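Local coordinates for protein Afp3 (Serratia entomophila, PDB 6RBN) that probably forms part of the contractile sheath around the inner tube of the anti-feeding prophage, a phage-tail-like injection system, at residues T27-F32 against G123-L128; A34-L39 against L54-L59; L115-Q120 against S271-G276; F119-G124 against V295-S300; G151-L156 against K181-L186. All blocks are in the same frame, centred on the assembly; numbering follows the deposited sequence.

Contact 1. Residues T27-F32 against G123-L128; sequences TAVPLF and GGPCYL
A parallel strand pairing joins residues 27-32 to 123-128 in the mixed sheet where strand 127-130 lies between strands 31-34 and 48-49. Leu31 bridges Tyr127 and Phe32 bridges Leu128, with CA atoms of the first pair 4.8 Å apart. Tyr127 O accepts Phe32 N at 3.1 Å, in the carbonyl plane and with an N-H...O angle of 145°; the reverse bond, Tyr127 N to Pro30 O, is weak. Leu31 and Tyr127 share one face of the sheet. Leu31 CG is anti to its backbone N (chi1 179°), which carries CD1 back to Tyr127 CB at 3.7 Å. Farther upstream, Val29 CG1 meets the edge of the Tyr127 ring in its plane, 3.6 Å from CD2, while Val29 CG2 lies against the Pro125 ring. The Tyr127 hydroxyl is hydrogen-bonded to the Glu152 carboxylate. On the other face, the one covered by helix 111-120, Leu128 CD2 reaches Phe32 CB at 3.7 Å, and Pro30 CB lies over one face of the Phe32 ring, toward its rim. Cys126 SG, swung anti to its backbone N, makes a sulfur-aromatic contact in the plane of that ring, 3.5 Å from Phe32 CE2.

Contact 2. Residues A34-L39 against L54-L59; sequences ARFTPL and LDYTIL
Two aromatic side chains make the buried end of this contact, and a leucine lying on a helix end makes its outer one. At the buried end Phe36, from the loop after strand 31-34, points its CB toward helix 53-59, with CG beside the backbone N. Tyr56 takes the other course, its CG anti to the backbone N (chi1 180°), and so carries its phenol across to the loop. Tyr56 OH stands at the edge of the Phe36 ring and in its plane, 3.4 Å from CD1. The same Phe36 CD1 lies 3.7 Å from Tyr56 CE1, and the two planes are turned 78° apart in an oblique pairing. Leu128 and, from helix 111-120, Leu115 pack against both rings. Towards solvent the contact thins to backbone and aliphatic carbon. Leu39 N donates to Leu59 O at 3.2 Å, in the carbonyl plane and fairly straight at 159°, holding the loop to the last turn of the helix. Exposed Leu39 lays CD1 3.3 Å from Ile58 O, whereas Ile58 turns its CB away and packs on Thr320 of the Afp2 chain. The arrangement is a strand-to-loop exit, after strand 31-34, tied by one backbone bond to the C-terminal turn of a short helix, with aromatic residues filling the angle between them, consistent with an alpha/beta domain.

Contact 3. Residues L115-Q120 against S271-G276; sequences LRLYFQ and SALIAG
Helices 111-120 and 271-284 of the alpha/beta core pack almost parallel here through buried faces. The axes of their short segments cross at -21° and approach to 7.7 Å, a close spacing permitted by small residues on the second helix: Ala272, Ala275 and Gly276. At Gly276, which has no side chain, the backbones come nearest, its CA lying 4.9 Å from Tyr118 CA. Tyr118 makes the largest share of the contact. Its CG is anti to the backbone N (chi1 173°), so the ring leans over to the facing helix and sets one edge along the backbone there. Ala272 O lies in the ring plane at that edge, 3.4 Å from Tyr118 CD1. Farther along the same edge, Tyr118 CE1 is 3.5 Å from Ala275 O and 4.0 Å from Ala275 CB. The two carbonyl approaches are C-H edge contacts rather than hydrogen bonds; the one to Ala275 CB is apolar. On the other side of the interface Leu117 and Leu273 run alongside each other in a common direction, with Leu117 CD1 3.8 Å from Leu273 CD1; both hold CG beside the backbone N. Phe32 of strand 31-34 packs on Ala272 and Ala275 and meets the Tyr118 ring edge-to-face, while Leu115, on the same helix as Tyr118, turns to Trp53 and Tyr56 of helix 53-59. The pair is thus fitted against the sheet, with the short helix beyond helix 111-120.

Contact 4. Residues F119-G124 against V295-S300; sequences FQNGGG and VLNGVS
Past the end of helix 111-120 the backbone enters a glycine-rich loop, coming nearest to residues 295-300 where the CA atoms of Asn121 and Asn297 are 5.9 Å apart. Asn121 holds CG beside its backbone N (chi1 -71°), sending the amide across to the other loop. Its OD1 accepts Asn297 N at 2.9 Å, with the donor in the plane of the amide carbonyl and a C=O...N angle of 150°. Asn297 CB lies 3.3 Å from Asn121 OD1, and the two asparagine side chains pass each other head to tail, with nearly parallel amide planes (18°). The contact ties the helix-to-strand link before strand 127-130 to the loop joining helix 271-284 to strand 301-302, a loop belonging to the subtilisin-like family region of the sheath protein. Gly298 takes positive phi, and the weak bond from Val299 N to Asn297 O fits a gamma turn centred on it. Over this turn comes Gln120, extended beyond CG, its OE1 3.4 Å from Gly298 CA. Asn121 also rests on Leu273 of helix 271-284, and the backbone of Leu296 pairs with Leu330 of strand 329-332.

Contact 5. Residues G151-L156 against K181-L186; sequences GEITLL and KGYFLL
Tyr183 has CG beside its backbone N (chi1 -60°), whereas Phe184 has CG anti to it (chi1 -168°), so neighbouring rings leave the backbone on different courses. The Tyr183 ring comes to lie along residues 153-154. Its CE1 is 3.2 Å from Ile153 O and also touches CG2 of Ile153, the branch anti to that residue's backbone N. Beyond the ring the Tyr183 hydroxyl bonds to Asp148. Phe184 runs alongside Leu155 in a common direction, with Leu155 CD2 at the edge of the ring, 3.7 Å from Phe184 CD2. Next along, Leu156 lies roughly perpendicular to Leu185 and sets its CB 3.7 Å from Leu185 CD1. The backbones hold one another around one bridge pair, Leu155 and Phe184. Leu156 N donates to Phe184 O at 3.1 Å from above the carbonyl plane; the bond from Phe184 N to Thr154 O is weak. Leu155 CA adds a C-H...O contact to the Phe184 carbonyl. Thr154 OG1 turns instead to Val29 N and Thr27 O, and Lys181 NZ is shared in salt bridges between Asp148 and Asp211 of the Afp2 chain. With Val29 bonded to one side and Phe184 to the other, residues 154-156 run in strand-like fashion between them, consistent with the parallel strands of an alpha/beta core.

Contacts 1, 3 and 5 lie nearest the centre of the chain, their own centres about 8, 11 and 6 Å from it. Contact 1 is about 10 Å from contact 3 and about 9 Å from contact 5, centre to centre: it meets the first where Tyr118 OH lies beside Gly124 CA, and the second where Val29 CB packs on Glu152 O. Contacts 3 and 5 also touch, Ser271 OG bonding to Leu186 O. Contact 4 continues contact 3 along the end of helix 111-120, their centres about 6 Å apart, and Leu117 packs on Val299. Contact 2 is peripheral, about 22 Å from contact 5 between centres, but shares packing with contacts 1 and 3. Afp2 meets the chain at contacts 2 and 5.

Contact 1. Residues T27-F32 against G123-L128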
# COMPACT_ATOMS: atom_id res chain seq x y z
N THR D 27 57.15 1.70 9.34
CA THR D 27 57.93 2.36 8.31
C THR D 27 59.36 2.65 8.73
O THR D 27 60.16 3.05 7.88
CB THR D 27 57.25 3.67 7.91
OG1 THR D 27 57.17 4.54 9.04
CG2 THR D 27 55.85 3.41 7.39
N ALA D 28 59.70 2.46 10.00
CA ALA D 28 61.06 2.71 10.49
C ALA D 28 61.46 1.51 11.35
O ALA D 28 61.23 1.49 12.56
CB ALA D 28 61.13 4.01 11.28
N VAL D 29 62.04 0.50 10.71
CA VAL D 29 62.56 -0.68 11.38
C VAL D 29 64.04 -0.79 11.04
O VAL D 29 64.41 -1.21 9.94
CB VAL D 29 61.80 -1.95 10.97
CG1 VAL D 29 62.36 -3.16 11.68
CG2 VAL D 29 60.32 -1.81 11.25
N PRO D 30 64.93 -0.40 11.95
CA PRO D 30 66.35 -0.32 11.64
C PRO D 30 67.12 -1.61 11.93
O PRO D 30 66.61 -2.55 12.54
CB PRO D 30 66.83 0.81 12.56
CG PRO D 30 65.93 0.72 13.72
CD PRO D 30 64.60 0.30 13.21
N LEU D 31 68.37 -1.63 11.47
CA LEU D 31 69.30 -2.75 11.67
C LEU D 31 70.61 -2.20 12.22
O LEU D 31 71.53 -1.87 11.46
CB LEU D 31 69.51 -3.53 10.38
CG LEU D 31 70.47 -4.72 10.46
CD1 LEU D 31 69.97 -5.80 11.38
CD2 LEU D 31 70.77 -5.25 9.10
N PHE D 32 70.73 -2.12 13.53
CA PHE D 32 71.92 -1.52 14.14
C PHE D 32 73.08 -2.51 14.08
O PHE D 32 73.04 -3.57 14.71
CB PHE D 32 71.63 -1.11 15.57
CG PHE D 32 70.58 -0.06 15.69
CD1 PHE D 32 70.83 1.24 15.33
CD2 PHE D 32 69.33 -0.38 16.18
CE1 PHE D 32 69.87 2.21 15.44
CE2 PHE D 32 68.36 0.59 16.30
CZ PHE D 32 68.63 1.88 15.92
N GLY D 123 60.77 3.88 20.00
CA GLY D 123 61.29 2.54 19.80
C GLY D 123 60.81 1.90 18.51
O GLY D 123 60.32 2.55 17.59
N GLY D 124 60.98 0.58 18.46
CA GLY D 124 60.60 -0.19 17.31
C GLY D 124 60.98 -1.65 17.45
O GLY D 124 61.48 -2.09 18.49
N PRO D 125 60.73 -2.44 16.40
CA PRO D 125 61.11 -3.87 16.46
C PRO D 125 62.61 -4.11 16.45
O PRO D 125 63.04 -5.18 16.90
CB PRO D 125 60.42 -4.46 15.22
CG PRO D 125 59.29 -3.52 14.93
CD PRO D 125 59.82 -2.16 15.28
N CYS D 126 63.40 -3.18 15.90
CA CYS D 126 64.83 -3.01 16.19
C CYS D 126 65.71 -4.24 15.98
O CYS D 126 66.14 -4.86 16.95
CB CYS D 126 64.98 -2.50 17.63
SG CYS D 126 66.64 -1.94 18.08
N TYR D 127 65.91 -4.66 14.74
CA TYR D 127 66.82 -5.76 14.44
C TYR D 127 68.26 -5.38 14.75
O TYR D 127 68.67 -4.23 14.58
CB TYR D 127 66.68 -6.19 12.98
CG TYR D 127 65.38 -6.88 12.69
CD1 TYR D 127 65.22 -8.24 12.92
CD2 TYR D 127 64.29 -6.16 12.22
CE1 TYR D 127 64.02 -8.86 12.66
CE2 TYR D 127 63.09 -6.78 11.98
CZ TYR D 127 62.96 -8.13 12.20
OH TYR D 127 61.76 -8.75 11.94
N LEU D 128 69.03 -6.35 15.24
CA LEU D 128 70.43 -6.15 15.59
C LEU D 128 71.30 -7.17 14.88
O LEU D 128 70.90 -8.32 14.69
CB LEU D 128 70.67 -6.28 17.10
CG LEU D 128 70.01 -5.32 18.07
CD1 LEU D 128 70.49 -5.62 19.47
CD2 LEU D 128 70.28 -3.88 17.70

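Contact 2. Residues A34-L39 against L54-L59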
# COMPACT_ATOMS: atom_id res chain seq x y z
N ALA D 34 76.56 -2.93 15.30
CA ALA D 34 77.50 -2.40 16.27
C ALA D 34 78.11 -3.56 17.04
O ALA D 34 77.89 -4.73 16.71
CB ALA D 34 76.81 -1.39 17.20
N ARG D 35 78.88 -3.24 18.08
CA ARG D 35 79.60 -4.25 18.86
C ARG D 35 78.73 -4.72 20.02
O ARG D 35 78.96 -4.39 21.19
CB ARG D 35 80.93 -3.70 19.35
CG ARG D 35 81.94 -3.42 18.26
CD ARG D 35 83.25 -2.94 18.86
NE ARG D 35 84.28 -2.72 17.85
CZ ARG D 35 84.50 -1.55 17.25
NH1 ARG D 35 83.77 -0.49 17.56
NH2 ARG D 35 85.47 -1.45 16.34
N PHE D 36 77.71 -5.49 19.69
CA PHE D 36 76.83 -6.07 20.70
C PHE D 36 77.41 -7.39 21.18
O PHE D 36 77.86 -8.21 20.38
CB PHE D 36 75.43 -6.28 20.14
CG PHE D 36 74.74 -5.02 19.73
CD1 PHE D 36 74.22 -4.16 20.68
CD2 PHE D 36 74.60 -4.69 18.39
CE1 PHE D 36 73.60 -2.99 20.30
CE2 PHE D 36 73.97 -3.53 18.01
CZ PHE D 36 73.47 -2.68 18.97
N THR D 37 77.40 -7.58 22.49
CA THR D 37 77.97 -8.78 23.08
C THR D 37 76.86 -9.71 23.54
O THR D 37 76.13 -9.37 24.48
CB THR D 37 78.88 -8.43 24.26
OG1 THR D 37 78.11 -7.79 25.28
CG2 THR D 37 79.99 -7.49 23.81
N PRO D 38 76.67 -10.86 22.91
CA PRO D 38 75.60 -11.77 23.31
C PRO D 38 75.90 -12.46 24.63
O PRO D 38 77.04 -12.49 25.11
CB PRO D 38 75.55 -12.79 22.17
CG PRO D 38 76.21 -12.11 21.02
CD PRO D 38 77.28 -11.28 21.63
N LEU D 39 74.85 -13.01 25.23
CA LEU D 39 75.00 -13.86 26.41
C LEU D 39 75.14 -15.32 26.00
O LEU D 39 76.13 -15.97 26.32
CB LEU D 39 73.82 -13.66 27.36
CG LEU D 39 73.78 -12.30 28.05
CD1 LEU D 39 72.51 -12.15 28.86
CD2 LEU D 39 74.99 -12.15 28.94
N LEU D 54 63.51 -4.73 27.30
CA LEU D 54 63.53 -5.93 28.13
C LEU D 54 64.03 -7.14 27.34
O LEU D 54 64.64 -8.05 27.92
CB LEU D 54 62.13 -6.20 28.68
CG LEU D 54 61.94 -7.26 29.76
CD1 LEU D 54 63.08 -7.23 30.76
CD2 LEU D 54 60.64 -7.00 30.47
N ASP D 55 63.78 -7.17 26.03
CA ASP D 55 64.29 -8.25 25.21
C ASP D 55 65.79 -8.13 25.01
O ASP D 55 66.49 -9.13 24.80
CB ASP D 55 63.57 -8.28 23.86
CG ASP D 55 62.12 -8.71 23.99
OD1 ASP D 55 61.80 -9.47 24.93
OD2 ASP D 55 61.30 -8.29 23.15
N TYR D 56 66.32 -6.90 25.05
CA TYR D 56 67.75 -6.70 24.90
C TYR D 56 68.52 -7.17 26.13
O TYR D 56 69.61 -7.73 26.01
CB TYR D 56 68.05 -5.23 24.61
CG TYR D 56 69.53 -4.94 24.44
CD1 TYR D 56 70.20 -5.32 23.29
CD2 TYR D 56 70.24 -4.27 25.43
CE1 TYR D 56 71.54 -5.04 23.13
CE2 TYR D 56 71.58 -4.00 25.28
CZ TYR D 56 72.22 -4.39 24.13
OH TYR D 56 73.56 -4.12 23.98
N THR D 57 67.96 -6.95 27.32
CA THR D 57 68.66 -7.31 28.55
C THR D 57 68.68 -8.82 28.78
O THR D 57 69.54 -9.29 29.53
CB THR D 57 68.01 -6.62 29.74
OG1 THR D 57 66.65 -7.04 29.86
CG2 THR D 57 68.06 -5.12 29.57
N ILE D 58 67.78 -9.57 28.15
CA ILE D 58 67.77 -11.01 28.32
C ILE D 58 68.69 -11.68 27.31
O ILE D 58 69.44 -12.60 27.64
CB ILE D 58 66.33 -11.54 28.23
CG1 ILE D 58 65.49 -10.95 29.37
CG2 ILE D 58 66.28 -13.05 28.29
CD1 ILE D 58 64.03 -11.21 29.22
N LEU D 59 68.66 -11.22 26.06
CA LEU D 59 69.44 -11.86 25.01
C LEU D 59 70.89 -11.39 25.00
O LEU D 59 71.81 -12.19 24.82
CB LEU D 59 68.79 -11.61 23.65
CG LEU D 59 67.41 -12.24 23.48
CD1 LEU D 59 66.80 -11.82 22.16
CD2 LEU D 59 67.50 -13.75 23.57

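Contact 3. Residues L115-Q120 against S271-G276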
# COMPACT_ATOMS: atom_id res chain seq x y z
N LEU D 115 71.38 1.89 22.18
CA LEU D 115 70.01 1.39 22.08
C LEU D 115 69.09 1.99 23.12
O LEU D 115 67.88 2.10 22.86
CB LEU D 115 69.95 -0.12 22.20
CG LEU D 115 70.37 -0.89 20.96
CD1 LEU D 115 70.16 -2.34 21.21
CD2 LEU D 115 69.54 -0.44 19.78
N ARG D 116 69.60 2.36 24.29
CA ARG D 116 68.75 3.03 25.27
C ARG D 116 68.31 4.40 24.76
O ARG D 116 67.16 4.80 24.95
CB ARG D 116 69.47 3.11 26.61
CG ARG D 116 68.72 3.90 27.66
CD ARG D 116 69.24 3.67 29.05
NE ARG D 116 68.81 2.37 29.56
CZ ARG D 116 69.22 1.84 30.70
NH1 ARG D 116 68.76 0.65 31.07
NH2 ARG D 116 70.08 2.49 31.47
N LEU D 117 69.18 5.09 24.04
CA LEU D 117 68.78 6.34 23.41
C LEU D 117 67.87 6.12 22.21
O LEU D 117 67.20 7.06 21.77
CB LEU D 117 70.00 7.13 23.00
CG LEU D 117 70.85 7.56 24.19
CD1 LEU D 117 72.10 8.18 23.67
CD2 LEU D 117 70.08 8.54 25.05
N TYR D 118 67.84 4.91 21.65
CA TYR D 118 66.90 4.61 20.58
C TYR D 118 65.48 4.48 21.12
O TYR D 118 64.53 5.03 20.54
CB TYR D 118 67.31 3.34 19.85
CG TYR D 118 66.30 2.87 18.83
CD1 TYR D 118 66.11 3.57 17.65
CD2 TYR D 118 65.54 1.74 19.05
CE1 TYR D 118 65.19 3.14 16.72
CE2 TYR D 118 64.62 1.31 18.13
CZ TYR D 118 64.45 2.01 16.97
OH TYR D 118 63.52 1.58 16.05
N PHE D 119 65.30 3.76 22.23
CA PHE D 119 63.95 3.54 22.74
C PHE D 119 63.44 4.76 23.50
O PHE D 119 62.23 4.92 23.68
CB PHE D 119 63.91 2.30 23.62
CG PHE D 119 64.12 1.01 22.88
CD1 PHE D 119 63.11 0.48 22.10
CD2 PHE D 119 65.30 0.32 22.99
CE1 PHE D 119 63.29 -0.70 21.42
CE2 PHE D 119 65.49 -0.87 22.31
CZ PHE D 119 64.48 -1.37 21.53
N GLN D 120 64.34 5.63 23.97
CA GLN D 120 63.90 6.88 24.58
C GLN D 120 63.38 7.87 23.54
O GLN D 120 62.60 8.77 23.88
CB GLN D 120 65.03 7.53 25.37
CG GLN D 120 65.34 6.85 26.68
CD GLN D 120 66.51 7.49 27.41
OE1 GLN D 120 67.09 8.46 26.93
NE2 GLN D 120 66.86 6.94 28.56
N SER D 271 73.21 8.32 14.72
CA SER D 271 72.30 7.51 13.91
C SER D 271 71.36 6.66 14.75
O SER D 271 70.27 6.31 14.29
CB SER D 271 73.09 6.61 12.97
OG SER D 271 73.71 7.37 11.96
N ALA D 272 71.75 6.31 15.98
CA ALA D 272 70.85 5.55 16.84
C ALA D 272 69.71 6.42 17.35
O ALA D 272 68.62 5.92 17.67
CB ALA D 272 71.63 4.95 18.01
N LEU D 273 69.94 7.73 17.44
CA LEU D 273 68.90 8.63 17.91
C LEU D 273 67.98 9.06 16.77
O LEU D 273 66.78 9.21 16.96
CB LEU D 273 69.51 9.86 18.58
CG LEU D 273 70.06 9.77 20.01
CD1 LEU D 273 71.41 9.10 20.09
CD2 LEU D 273 70.11 11.16 20.62
N ILE D 274 68.55 9.26 15.58
CA ILE D 274 67.75 9.71 14.44
C ILE D 274 66.87 8.57 13.93
O ILE D 274 65.75 8.80 13.44
CB ILE D 274 68.67 10.27 13.34
CG1 ILE D 274 69.50 11.43 13.89
CG2 ILE D 274 67.89 10.80 12.16
CD1 ILE D 274 68.68 12.58 14.41
N ALA D 275 67.32 7.33 14.09
CA ALA D 275 66.47 6.19 13.79
C ALA D 275 65.30 6.10 14.76
O ALA D 275 64.24 5.56 14.42
CB ALA D 275 67.28 4.90 13.82
N GLY D 276 65.48 6.62 15.97
CA GLY D 276 64.37 6.72 16.90
C GLY D 276 63.37 7.79 16.49
O GLY D 276 62.16 7.57 16.56

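Contact 4. Residues F119-G124 against V295-S300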
# COMPACT_ATOMS: atom_id res chain seq x y z
N PHE D 119 65.30 3.76 22.23
CA PHE D 119 63.95 3.54 22.74
C PHE D 119 63.44 4.76 23.50
O PHE D 119 62.23 4.92 23.68
CB PHE D 119 63.91 2.30 23.62
CG PHE D 119 64.12 1.01 22.88
CD1 PHE D 119 63.11 0.48 22.10
CD2 PHE D 119 65.30 0.32 22.99
CE1 PHE D 119 63.29 -0.70 21.42
CE2 PHE D 119 65.49 -0.87 22.31
CZ PHE D 119 64.48 -1.37 21.53
N GLN D 120 64.34 5.63 23.97
CA GLN D 120 63.90 6.88 24.58
C GLN D 120 63.38 7.87 23.54
O GLN D 120 62.60 8.77 23.88
CB GLN D 120 65.03 7.53 25.37
CG GLN D 120 65.34 6.85 26.68
CD GLN D 120 66.51 7.49 27.41
OE1 GLN D 120 67.09 8.46 26.93
NE2 GLN D 120 66.86 6.94 28.56
N ASN D 121 63.79 7.73 22.29
CA ASN D 121 63.40 8.64 21.23
C ASN D 121 62.33 8.07 20.31
O ASN D 121 62.07 8.65 19.26
CB ASN D 121 64.63 9.03 20.41
CG ASN D 121 65.56 9.94 21.16
OD1 ASN D 121 65.13 10.91 21.77
ND2 ASN D 121 66.84 9.63 21.14
N GLY D 122 61.70 6.97 20.70
CA GLY D 122 60.76 6.29 19.82
C GLY D 122 61.28 4.94 19.39
O GLY D 122 62.13 4.84 18.50
N GLY D 123 60.77 3.88 20.00
CA GLY D 123 61.29 2.54 19.80
C GLY D 123 60.81 1.90 18.51
O GLY D 123 60.32 2.55 17.59
N GLY D 124 60.98 0.58 18.46
CA GLY D 124 60.60 -0.19 17.31
C GLY D 124 60.98 -1.65 17.45
O GLY D 124 61.48 -2.09 18.49
N VAL D 295 62.98 17.35 19.09
CA VAL D 295 63.95 17.57 20.15
C VAL D 295 64.42 16.22 20.66
O VAL D 295 63.60 15.36 21.01
CB VAL D 295 63.34 18.42 21.28
CG1 VAL D 295 64.33 18.58 22.41
CG2 VAL D 295 62.92 19.77 20.74
N LEU D 296 65.73 16.02 20.70
CA LEU D 296 66.31 14.73 21.06
C LEU D 296 66.23 14.53 22.56
O LEU D 296 66.79 15.32 23.33
CB LEU D 296 67.76 14.66 20.58
CG LEU D 296 67.96 14.77 19.07
CD1 LEU D 296 69.44 14.82 18.73
CD2 LEU D 296 67.29 13.63 18.35
N ASN D 297 65.54 13.48 22.99
CA ASN D 297 65.46 13.14 24.40
C ASN D 297 66.74 12.45 24.84
O ASN D 297 67.55 12.00 24.03
CB ASN D 297 64.27 12.23 24.68
CG ASN D 297 62.95 12.91 24.46
OD1 ASN D 297 62.77 14.07 24.82
ND2 ASN D 297 62.01 12.19 23.86
N GLY D 298 66.93 12.37 26.15
CA GLY D 298 68.13 11.72 26.64
C GLY D 298 69.29 12.68 26.77
O GLY D 298 69.49 13.31 27.82
N VAL D 299 70.07 12.77 25.70
CA VAL D 299 71.34 13.47 25.59
C VAL D 299 71.27 14.95 25.97
O VAL D 299 70.20 15.57 25.97
CB VAL D 299 71.86 13.34 24.16
CG1 VAL D 299 72.11 11.90 23.84
CG2 VAL D 299 70.84 13.91 23.19
N SER D 300 72.43 15.52 26.31
CA SER D 300 72.53 16.89 26.79
C SER D 300 73.09 17.85 25.74
O SER D 300 72.46 18.87 25.44
CB SER D 300 73.39 16.93 28.06
OG SER D 300 74.73 16.57 27.76

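Contact 5. Residues G151-L156 against K181-L186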
# COMPACT_ATOMS: atom_id res chain seq x y z
N GLY D 151 62.18 -9.81 6.32
CA GLY D 151 61.33 -9.12 5.37
C GLY D 151 61.29 -7.61 5.55
O GLY D 151 61.06 -6.87 4.59
N GLU D 152 61.52 -7.13 6.78
CA GLU D 152 60.98 -5.83 7.17
C GLU D 152 62.02 -4.79 7.59
O GLU D 152 61.67 -3.85 8.30
CB GLU D 152 59.95 -6.02 8.28
CG GLU D 152 60.50 -6.66 9.54
CD GLU D 152 59.45 -6.84 10.62
OE1 GLU D 152 58.28 -6.48 10.37
OE2 GLU D 152 59.80 -7.34 11.71
N ILE D 153 63.27 -4.89 7.15
CA ILE D 153 64.23 -3.82 7.44
C ILE D 153 63.99 -2.64 6.50
O ILE D 153 63.91 -2.82 5.28
CB ILE D 153 65.67 -4.33 7.36
CG1 ILE D 153 66.03 -5.16 8.59
CG2 ILE D 153 66.67 -3.20 7.21
CD1 ILE D 153 65.90 -6.61 8.40
N THR D 154 63.87 -1.44 7.07
CA THR D 154 63.75 -0.21 6.29
C THR D 154 64.95 0.71 6.43
O THR D 154 65.43 1.26 5.44
CB THR D 154 62.48 0.55 6.71
OG1 THR D 154 62.56 0.90 8.09
CG2 THR D 154 61.26 -0.32 6.50
N LEU D 155 65.46 0.90 7.65
CA LEU D 155 66.61 1.76 7.92
C LEU D 155 67.83 0.90 8.23
O LEU D 155 67.70 -0.25 8.64
CB LEU D 155 66.31 2.69 9.09
CG LEU D 155 65.17 3.69 8.91
CD1 LEU D 155 64.89 4.38 10.23
CD2 LEU D 155 65.52 4.71 7.85
N LEU D 156 69.02 1.46 8.00
CA LEU D 156 70.25 0.74 8.35
C LEU D 156 70.91 1.29 9.59
O LEU D 156 70.80 0.67 10.65
CB LEU D 156 71.18 0.75 7.14
CG LEU D 156 70.56 0.03 5.94
CD1 LEU D 156 71.42 0.16 4.69
CD2 LEU D 156 70.31 -1.44 6.25
N LYS D 181 65.15 -2.03 -3.28
CA LYS D 181 64.65 -2.82 -2.16
C LYS D 181 64.07 -1.96 -1.05
O LYS D 181 63.49 -2.51 -0.11
CB LYS D 181 65.77 -3.69 -1.60
CG LYS D 181 66.22 -4.78 -2.55
CD LYS D 181 67.35 -5.59 -1.94
CE LYS D 181 67.84 -6.64 -2.91
NZ LYS D 181 68.99 -7.40 -2.36
N GLY D 182 64.22 -0.65 -1.13
CA GLY D 182 63.58 0.25 -0.19
C GLY D 182 64.35 0.53 1.08
O GLY D 182 63.75 1.03 2.03
N TYR D 183 65.64 0.22 1.12
CA TYR D 183 66.40 0.52 2.32
C TYR D 183 66.79 1.99 2.33
O TYR D 183 66.75 2.68 1.31
CB TYR D 183 67.66 -0.34 2.41
CG TYR D 183 67.39 -1.82 2.44
CD1 TYR D 183 66.74 -2.39 3.52
CD2 TYR D 183 67.82 -2.64 1.41
CE1 TYR D 183 66.49 -3.75 3.55
CE2 TYR D 183 67.59 -4.00 1.45
CZ TYR D 183 66.92 -4.54 2.52
OH TYR D 183 66.68 -5.89 2.55
N PHE D 184 67.17 2.47 3.51
CA PHE D 184 67.53 3.88 3.67
C PHE D 184 68.65 3.95 4.69
O PHE D 184 68.44 3.65 5.87
CB PHE D 184 66.32 4.70 4.11
CG PHE D 184 66.54 6.18 4.01
CD1 PHE D 184 66.45 6.83 2.79
CD2 PHE D 184 66.81 6.93 5.14
CE1 PHE D 184 66.64 8.19 2.69
CE2 PHE D 184 67.00 8.30 5.05
CZ PHE D 184 66.91 8.92 3.82
N LEU D 185 69.84 4.34 4.24
CA LEU D 185 71.01 4.39 5.11
C LEU D 185 71.06 5.72 5.85
O LEU D 185 70.82 6.78 5.28
CB LEU D 185 72.28 4.20 4.28
CG LEU D 185 73.64 4.24 4.99
CD1 LEU D 185 73.76 3.13 5.99
CD2 LEU D 185 74.75 4.15 3.97
N LEU D 186 71.38 5.65 7.14
CA LEU D 186 71.59 6.83 7.97
C LEU D 186 73.07 6.89 8.31
O LEU D 186 73.52 6.37 9.33
CB LEU D 186 70.73 6.79 9.22
CG LEU D 186 69.23 6.87 9.01
CD1 LEU D 186 68.50 6.73 10.33
CD2 LEU D 186 68.88 8.17 8.33